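Long-range contacts in periplasmic oligopeptide-binding protein (Burkholderia pseudomallei, PDB 3ZS6), which probably binds oligopeptides in the periplasm for uptake by an ABC transporter, and holds a peptide in this structure: residues Met414-Cys422 / Pro434-Asn444; Arg479-Tyr488 / Asp495-Ile505. All coordinates share one frame; numbering follows the deposited sequence.

Contact 1 of 2, residues Met414-Cys422 / Pro434-Asn444; sequences MTFFDLIRC and PKVDSLVAEAN
D437, in the first turn of helix 434-443, grips the backbone of C422. Its carboxylate takes the C422 N-H on the syn lone pair of OD2, with D437 OD2 2.9 Å from C422 N. The hydrogen bond is noticeably bent (140° at the hydrogen), and D437 OD2 also sits tight against the cysteine side chain, 3.0 Å from C422 CB. The other carboxylate oxygen is tied in by a water, which bridges D437 OD1 and the carbonyl O of I420, so both oxygens face the same bend of chain. The same turn is held by R421, whose NH2 meets D418 OD1 at 2.9 Å, in the plane of the guanidinium, while R421 NH1 makes a second salt bridge to E106. At the far end of the helix the polar link is weak, N444 ND2 pointing almost straight at M414 SD over 3.6 Å; the stronger partner of the N444 side chain is R452, through OD1. Between these ends the packing is apolar. V440 turns its two methyls to different partners. V440 CG2 stands over one face of the F417 ring, 3.8 Å from the centroid, in a CH-pi contact, and V440 CG1 meets the thioether of M414 tip to tip. The M414 chain, bent at chi2 and chi3 (-53° and -71°), swings its sulfur and methyl round to the helix. V436 CG1 completes the row against F417 CE1. Short helix 414-417 and the turn after it thus pack against one side of helix 434-443, and the disulfide C422-C432 closes the loop between them.

Contact 2 of 2, residues Arg479-Tyr488 / Asp495-Ile505; sequences RLVKSYVGGY and DMRASQDMYLI
R479 meets D495 end-on, NH2 to OD2 at 2.8 Å and NH1 to OD1 at 3.0 Å, one nitrogen to each oxygen. The first bond is nearly straight, lies in the guanidinium plane and uses the syn lone pair; the second comes from above the carboxylate plane. R497 NH1 reaches D495 OD1 from the same face, 2.8 Å away, so one oxygen is shared by two arginines. R479 NH1 also donates to Y488 OH, in the plane of its guanidinium. This side is tight: the R497 guanidinium lies flat across the Y488 ring, the planes only 4° apart, with R497 NE 3.3 Å from Y488 CZ and the phenol oxygen over the centre of the guanidinium. R497 NH2 is held in turn by the carbonyl of T489. Next to D495, M496 packs on an acidic side chain of the bound peptide, which puts the network beside the ligand site. From here the chains pair as a short two-stranded antiparallel ladder, entered through a type I turn, K482 to V485. G486 and Y503 form its hydrogen-bonded pair, with G486 N 2.7 Å from Y503 O and a longer return bond, and I505 N adds a further bond to Y484 O. V485 and L504 are the non-hydrogen-bonded pair, and V485 CG1 also touches M502 SD. Packing stays close where the Y503 chi1 of 48° folds its ring directly over the G486 backbone, Y503 OH lying 3.5 Å from G487 N. Toward solvent, side chains meet more loosely: Y484 CB is 4.5 Å from I505 CG1, although backbone oxygens come closer. L504 CD2 lies at the edge of the Y484 ring, whose hydroxyl goes to D232.

Following the chain from the N terminus, contact 1 comes first: it closes an 11-residue loop without helix or strand, the one carrying C432. Helix 449-464 then packs on the end of helix 434-443, and strand 470-480 runs through the seven-stranded sheet. The end of that strand enters contact 2, which closes a shorter six-residue loop. The two contacts follow in series, neither nested nor crossing, their centres about 36 Å apart on opposite sides of the chain's centre. Contact 1 joins helix 434-443 to segment 414-422, which in turn rests on strand 260-266; contact 2 joins the end of strand 470-480 and the turn after it to segment 495-505, whose neighbours include helix 26-35 and R9.

Contact 1 of 2, residues Met414-Cys422 / Pro434-Asn444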
# COMPACT_ATOMS: atom_id res chain seq x y z
N MET A 414 0.27 12.12 -5.21
CA MET A 414 1.09 12.32 -4.01
C MET A 414 1.42 11.00 -3.29
O MET A 414 2.47 10.89 -2.67
CB MET A 414 0.43 13.30 -3.04
CG MET A 414 0.62 14.79 -3.40
SD MET A 414 2.35 15.30 -3.66
CE MET A 414 3.00 15.24 -2.00
N THR A 415 0.52 10.03 -3.35
CA THR A 415 0.77 8.77 -2.65
C THR A 415 2.02 8.06 -3.19
O THR A 415 2.73 7.38 -2.45
CB THR A 415 -0.45 7.82 -2.67
OG1 THR A 415 -0.15 6.64 -1.91
CG2 THR A 415 -0.82 7.43 -4.09
N PHE A 416 2.28 8.22 -4.48
CA PHE A 416 3.44 7.57 -5.09
C PHE A 416 4.72 8.36 -4.82
O PHE A 416 5.82 7.79 -4.72
CB PHE A 416 3.21 7.34 -6.59
CG PHE A 416 2.18 6.27 -6.87
CD1 PHE A 416 2.50 4.93 -6.76
CD2 PHE A 416 0.88 6.62 -7.21
CE1 PHE A 416 1.56 3.94 -7.00
CE2 PHE A 416 -0.08 5.63 -7.45
CZ PHE A 416 0.27 4.29 -7.34
N PHE A 417 4.59 9.68 -4.66
CA PHE A 417 5.73 10.49 -4.26
C PHE A 417 6.27 10.10 -2.87
O PHE A 417 7.42 10.38 -2.56
CB PHE A 417 5.42 12.00 -4.34
CG PHE A 417 5.55 12.57 -5.75
CD1 PHE A 417 6.80 12.73 -6.34
CD2 PHE A 417 4.42 12.99 -6.46
CE1 PHE A 417 6.92 13.26 -7.63
CE2 PHE A 417 4.53 13.52 -7.74
CZ PHE A 417 5.78 13.66 -8.33
N ASP A 418 5.45 9.45 -2.05
CA ASP A 418 5.92 8.95 -0.75
C ASP A 418 7.07 7.95 -0.91
O ASP A 418 7.79 7.66 0.05
CB ASP A 418 4.78 8.31 0.05
CG ASP A 418 3.89 9.34 0.73
OD1 ASP A 418 4.37 10.46 1.01
OD2 ASP A 418 2.71 9.02 1.00
N LEU A 419 7.24 7.42 -2.11
CA LEU A 419 8.32 6.45 -2.37
C LEU A 419 9.67 7.09 -2.70
O LEU A 419 10.70 6.43 -2.62
CB LEU A 419 7.94 5.54 -3.54
CG LEU A 419 6.68 4.70 -3.38
CD1 LEU A 419 6.39 3.93 -4.66
CD2 LEU A 419 6.81 3.76 -2.17
N ILE A 420 9.66 8.37 -3.07
CA ILE A 420 10.87 8.99 -3.59
C ILE A 420 11.22 10.35 -2.97
O ILE A 420 12.29 10.88 -3.24
CB ILE A 420 10.80 9.15 -5.12
CG1 ILE A 420 9.46 9.77 -5.54
CG2 ILE A 420 10.99 7.79 -5.81
CD1 ILE A 420 9.43 10.25 -6.99
N ARG A 421 10.33 10.91 -2.16
CA ARG A 421 10.61 12.18 -1.46
C ARG A 421 11.73 11.99 -0.44
O ARG A 421 11.74 11.00 0.29
CB ARG A 421 9.36 12.70 -0.72
CG ARG A 421 8.34 13.38 -1.60
CD ARG A 421 7.25 14.06 -0.76
NE ARG A 421 6.62 13.14 0.18
CZ ARG A 421 6.96 13.02 1.46
NH1 ARG A 421 7.93 13.78 1.97
NH2 ARG A 421 6.33 12.16 2.24
N CYS A 422 12.66 12.94 -0.40
CA CYS A 422 13.76 12.91 0.56
C CYS A 422 13.23 12.69 1.97
O CYS A 422 12.36 13.42 2.43
CB CYS A 422 14.54 14.23 0.55
SG CYS A 422 15.40 14.64 -0.98
N PRO A 434 16.41 16.99 -4.26
CA PRO A 434 15.85 18.25 -3.76
C PRO A 434 15.06 19.01 -4.83
O PRO A 434 14.07 19.66 -4.50
CB PRO A 434 17.09 19.06 -3.36
CG PRO A 434 18.13 18.02 -3.05
CD PRO A 434 17.87 16.91 -4.03
N LYS A 435 15.50 18.94 -6.08
CA LYS A 435 14.75 19.57 -7.16
C LYS A 435 13.38 18.92 -7.32
O LYS A 435 12.35 19.60 -7.40
CB LYS A 435 15.53 19.54 -8.47
CG LYS A 435 14.79 20.16 -9.64
CD LYS A 435 14.41 21.61 -9.35
CE LYS A 435 13.73 22.26 -10.55
NZ LYS A 435 13.35 23.68 -10.29
N VAL A 436 13.35 17.59 -7.36
CA VAL A 436 12.07 16.88 -7.39
C VAL A 436 11.20 17.35 -6.22
O VAL A 436 10.05 17.72 -6.41
CB VAL A 436 12.24 15.35 -7.33
CG1 VAL A 436 10.90 14.68 -7.07
CG2 VAL A 436 12.87 14.83 -8.63
N ASP A 437 11.76 17.33 -5.02
CA ASP A 437 11.01 17.73 -3.83
C ASP A 437 10.49 19.17 -3.94
O ASP A 437 9.35 19.45 -3.57
CB ASP A 437 11.86 17.55 -2.57
CG ASP A 437 12.08 16.08 -2.20
OD1 ASP A 437 11.84 15.20 -3.06
OD2 ASP A 437 12.49 15.80 -1.06
N SER A 438 11.32 20.07 -4.45
CA SER A 438 10.90 21.47 -4.52
C SER A 438 9.81 21.65 -5.57
O SER A 438 8.90 22.46 -5.39
CB SER A 438 12.09 22.41 -4.79
OG SER A 438 12.29 22.62 -6.17
N LEU A 439 9.91 20.90 -6.66
CA LEU A 439 8.87 20.91 -7.68
C LEU A 439 7.53 20.44 -7.11
O LEU A 439 6.47 20.99 -7.43
CB LEU A 439 9.26 20.05 -8.89
CG LEU A 439 10.33 20.64 -9.83
CD1 LEU A 439 10.68 19.66 -10.93
CD2 LEU A 439 9.87 21.97 -10.42
N VAL A 440 7.57 19.43 -6.25
CA VAL A 440 6.34 18.93 -5.62
C VAL A 440 5.73 19.98 -4.69
O VAL A 440 4.52 20.23 -4.73
CB VAL A 440 6.58 17.64 -4.83
CG1 VAL A 440 5.36 17.33 -3.95
CG2 VAL A 440 6.91 16.49 -5.77
N ALA A 441 6.56 20.58 -3.85
CA ALA A 441 6.10 21.60 -2.92
C ALA A 441 5.47 22.77 -3.68
O ALA A 441 4.45 23.33 -3.26
CB ALA A 441 7.25 22.08 -2.05
N GLU A 442 6.08 23.12 -4.80
CA GLU A 442 5.56 24.16 -5.67
C GLU A 442 4.20 23.77 -6.25
O GLU A 442 3.25 24.54 -6.19
CB GLU A 442 6.55 24.47 -6.80
CG GLU A 442 6.09 25.55 -7.75
CD GLU A 442 7.21 26.09 -8.62
OE1 GLU A 442 7.96 25.29 -9.21
OE2 GLU A 442 7.34 27.33 -8.70
N ALA A 443 4.11 22.55 -6.79
CA ALA A 443 2.86 22.05 -7.36
C ALA A 443 1.72 22.16 -6.36
O ALA A 443 0.58 22.42 -6.73
CB ALA A 443 3.03 20.61 -7.82
N ASN A 444 2.03 21.94 -5.08
CA ASN A 444 1.00 21.92 -4.06
C ASN A 444 0.60 23.31 -3.59
O ASN A 444 -0.28 23.46 -2.74
CB ASN A 444 1.42 21.03 -2.89
CG ASN A 444 1.28 19.55 -3.21
OD1 ASN A 444 0.35 19.15 -3.92
ND2 ASN A 444 2.20 18.74 -2.71
O HOH W 1 13.46 13.26 -4.05

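Contact 2 of 2, residues Arg479-Tyr488 / Asp495-Ile505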
# COMPACT_ATOMS: atom_id res chain seq x y z
N ARG A 479 -9.05 -11.52 -9.02
CA ARG A 479 -9.13 -12.46 -7.92
C ARG A 479 -10.44 -13.25 -8.01
O ARG A 479 -11.34 -12.88 -8.79
CB ARG A 479 -9.03 -11.73 -6.57
CG ARG A 479 -10.22 -10.82 -6.22
CD ARG A 479 -10.33 -10.59 -4.70
NE ARG A 479 -9.09 -10.07 -4.13
CZ ARG A 479 -8.79 -8.78 -4.02
NH1 ARG A 479 -9.65 -7.85 -4.44
NH2 ARG A 479 -7.63 -8.41 -3.49
N LEU A 480 -10.53 -14.33 -7.25
CA LEU A 480 -11.74 -15.15 -7.22
C LEU A 480 -12.56 -14.83 -5.98
O LEU A 480 -12.04 -14.82 -4.87
CB LEU A 480 -11.39 -16.65 -7.24
CG LEU A 480 -10.82 -17.19 -8.56
CD1 LEU A 480 -10.06 -18.50 -8.35
CD2 LEU A 480 -11.92 -17.35 -9.61
N VAL A 481 -13.85 -14.54 -6.19
CA VAL A 481 -14.78 -14.29 -5.10
C VAL A 481 -16.06 -15.06 -5.43
O VAL A 481 -16.61 -14.93 -6.52
CB VAL A 481 -15.09 -12.79 -4.94
CG1 VAL A 481 -16.13 -12.56 -3.84
CG2 VAL A 481 -13.80 -11.99 -4.65
N LYS A 482 -16.51 -15.88 -4.49
CA LYS A 482 -17.63 -16.79 -4.72
C LYS A 482 -18.90 -16.05 -5.18
O LYS A 482 -19.12 -14.89 -4.81
CB LYS A 482 -17.92 -17.61 -3.46
CG LYS A 482 -16.77 -18.54 -3.04
CD LYS A 482 -16.70 -19.77 -3.95
CE LYS A 482 -15.63 -20.76 -3.49
NZ LYS A 482 -15.70 -22.04 -4.27
N SER A 483 -19.70 -16.72 -6.00
CA SER A 483 -20.94 -16.13 -6.53
C SER A 483 -21.92 -15.75 -5.43
O SER A 483 -22.76 -14.87 -5.62
CB SER A 483 -21.61 -17.08 -7.52
OG SER A 483 -20.77 -17.29 -8.65
N TYR A 484 -21.84 -16.42 -4.28
CA TYR A 484 -22.74 -16.09 -3.16
C TYR A 484 -22.25 -14.90 -2.31
O TYR A 484 -22.92 -14.53 -1.34
CB TYR A 484 -23.01 -17.30 -2.28
CG TYR A 484 -21.76 -18.03 -1.80
CD1 TYR A 484 -20.98 -17.51 -0.77
CD2 TYR A 484 -21.37 -19.23 -2.39
CE1 TYR A 484 -19.84 -18.18 -0.33
CE2 TYR A 484 -20.25 -19.90 -1.96
CZ TYR A 484 -19.48 -19.38 -0.93
OH TYR A 484 -18.35 -20.06 -0.51
N VAL A 485 -21.10 -14.32 -2.65
CA VAL A 485 -20.64 -13.12 -1.95
C VAL A 485 -21.15 -11.85 -2.63
O VAL A 485 -20.70 -11.51 -3.73
CB VAL A 485 -19.11 -13.04 -1.82
CG1 VAL A 485 -18.68 -11.71 -1.15
CG2 VAL A 485 -18.58 -14.23 -1.03
N GLY A 486 -22.08 -11.16 -1.99
CA GLY A 486 -22.69 -9.96 -2.57
C GLY A 486 -22.00 -8.67 -2.15
O GLY A 486 -21.27 -8.63 -1.14
N GLY A 487 -22.23 -7.61 -2.92
CA GLY A 487 -21.69 -6.29 -2.61
C GLY A 487 -20.35 -5.92 -3.26
O GLY A 487 -19.91 -4.78 -3.16
N TYR A 488 -19.71 -6.88 -3.93
CA TYR A 488 -18.41 -6.62 -4.56
C TYR A 488 -18.60 -5.74 -5.79
O TYR A 488 -19.49 -6.00 -6.60
CB TYR A 488 -17.74 -7.95 -4.96
CG TYR A 488 -16.25 -7.86 -5.24
CD1 TYR A 488 -15.77 -7.52 -6.51
CD2 TYR A 488 -15.32 -8.11 -4.23
CE1 TYR A 488 -14.40 -7.44 -6.76
CE2 TYR A 488 -13.95 -8.02 -4.47
CZ TYR A 488 -13.49 -7.69 -5.74
OH TYR A 488 -12.14 -7.62 -5.98
N ASP A 495 -8.36 -1.05 -3.98
CA ASP A 495 -8.60 -2.36 -3.40
C ASP A 495 -8.65 -2.35 -1.87
O ASP A 495 -8.05 -3.20 -1.21
CB ASP A 495 -7.57 -3.40 -3.90
CG ASP A 495 -7.96 -4.83 -3.51
OD1 ASP A 495 -9.16 -5.10 -3.25
OD2 ASP A 495 -7.07 -5.69 -3.46
N MET A 496 -9.38 -1.39 -1.32
CA MET A 496 -9.64 -1.35 0.11
C MET A 496 -11.09 -1.76 0.34
O MET A 496 -12.00 -0.91 0.41
CB MET A 496 -9.32 0.03 0.69
CG MET A 496 -7.83 0.25 1.04
SD MET A 496 -7.25 -0.79 2.42
CE MET A 496 -6.08 -1.91 1.63
N ARG A 497 -11.30 -3.06 0.43
CA ARG A 497 -12.65 -3.62 0.48
C ARG A 497 -12.92 -4.27 1.83
O ARG A 497 -12.46 -5.38 2.10
CB ARG A 497 -12.83 -4.64 -0.66
CG ARG A 497 -12.67 -4.04 -2.09
CD ARG A 497 -12.64 -5.14 -3.16
NE ARG A 497 -13.06 -4.67 -4.48
CZ ARG A 497 -12.24 -4.36 -5.49
NH1 ARG A 497 -10.92 -4.44 -5.33
NH2 ARG A 497 -12.75 -3.96 -6.65
N ALA A 498 -13.65 -3.55 2.67
CA ALA A 498 -13.93 -3.99 4.03
C ALA A 498 -14.98 -5.07 4.06
O ALA A 498 -15.90 -5.09 3.24
CB ALA A 498 -14.38 -2.80 4.88
N SER A 499 -14.87 -5.97 5.03
CA SER A 499 -15.84 -7.05 5.15
C SER A 499 -17.28 -6.56 5.43
O SER A 499 -18.25 -7.17 4.98
CB SER A 499 -15.39 -8.03 6.24
OG SER A 499 -14.11 -8.55 5.93
N GLN A 500 -17.42 -5.46 6.16
CA GLN A 500 -18.75 -4.99 6.56
C GLN A 500 -19.60 -4.51 5.38
O GLN A 500 -20.81 -4.32 5.50
CB GLN A 500 -18.67 -3.89 7.62
CG GLN A 500 -18.13 -2.55 7.12
CD GLN A 500 -18.50 -1.39 8.04
OE1 GLN A 500 -17.64 -0.74 8.64
NE2 GLN A 500 -19.80 -1.14 8.16
N ASP A 501 -18.96 -4.29 4.23
CA ASP A 501 -19.67 -3.81 3.06
C ASP A 501 -20.18 -4.96 2.19
O ASP A 501 -20.91 -4.74 1.22
CB ASP A 501 -18.80 -2.83 2.25
CG ASP A 501 -18.47 -1.56 3.03
OD1 ASP A 501 -19.39 -1.01 3.67
OD2 ASP A 501 -17.30 -1.12 3.03
N MET A 502 -19.80 -6.19 2.54
CA MET A 502 -20.26 -7.37 1.79
C MET A 502 -21.31 -8.17 2.58
O MET A 502 -21.54 -7.92 3.76
CB MET A 502 -19.06 -8.25 1.38
CG MET A 502 -18.20 -7.61 0.28
SD MET A 502 -16.69 -8.54 -0.13
CE MET A 502 -15.65 -8.08 1.26
N TYR A 503 -21.94 -9.13 1.91
CA TYR A 503 -22.99 -9.93 2.53
C TYR A 503 -23.19 -11.19 1.72
O TYR A 503 -23.02 -11.19 0.51
CB TYR A 503 -24.31 -9.13 2.60
CG TYR A 503 -24.67 -8.47 1.28
CD1 TYR A 503 -25.39 -9.15 0.32
CD2 TYR A 503 -24.24 -7.18 1.00
CE1 TYR A 503 -25.70 -8.56 -0.89
CE2 TYR A 503 -24.54 -6.58 -0.21
CZ TYR A 503 -25.27 -7.27 -1.15
OH TYR A 503 -25.57 -6.66 -2.34
N LEU A 504 -23.57 -12.27 2.40
CA LEU A 504 -23.77 -13.55 1.72
C LEU A 504 -25.21 -13.72 1.28
O LEU A 504 -26.13 -13.44 2.04
CB LEU A 504 -23.35 -14.72 2.62
CG LEU A 504 -21.89 -14.71 3.08
CD1 LEU A 504 -21.50 -16.09 3.58
CD2 LEU A 504 -20.97 -14.29 1.95
N ILE A 505 -25.40 -14.17 0.05
CA ILE A 505 -26.74 -14.41 -0.47
C ILE A 505 -26.97 -15.89 -0.76
O ILE A 505 -26.03 -16.68 -0.74
CB ILE A 505 -26.99 -13.63 -1.76
CG1 ILE A 505 -25.91 -13.95 -2.79
CG2 ILE A 505 -27.03 -12.14 -1.48
CD1 ILE A 505 -26.06 -13.20 -4.10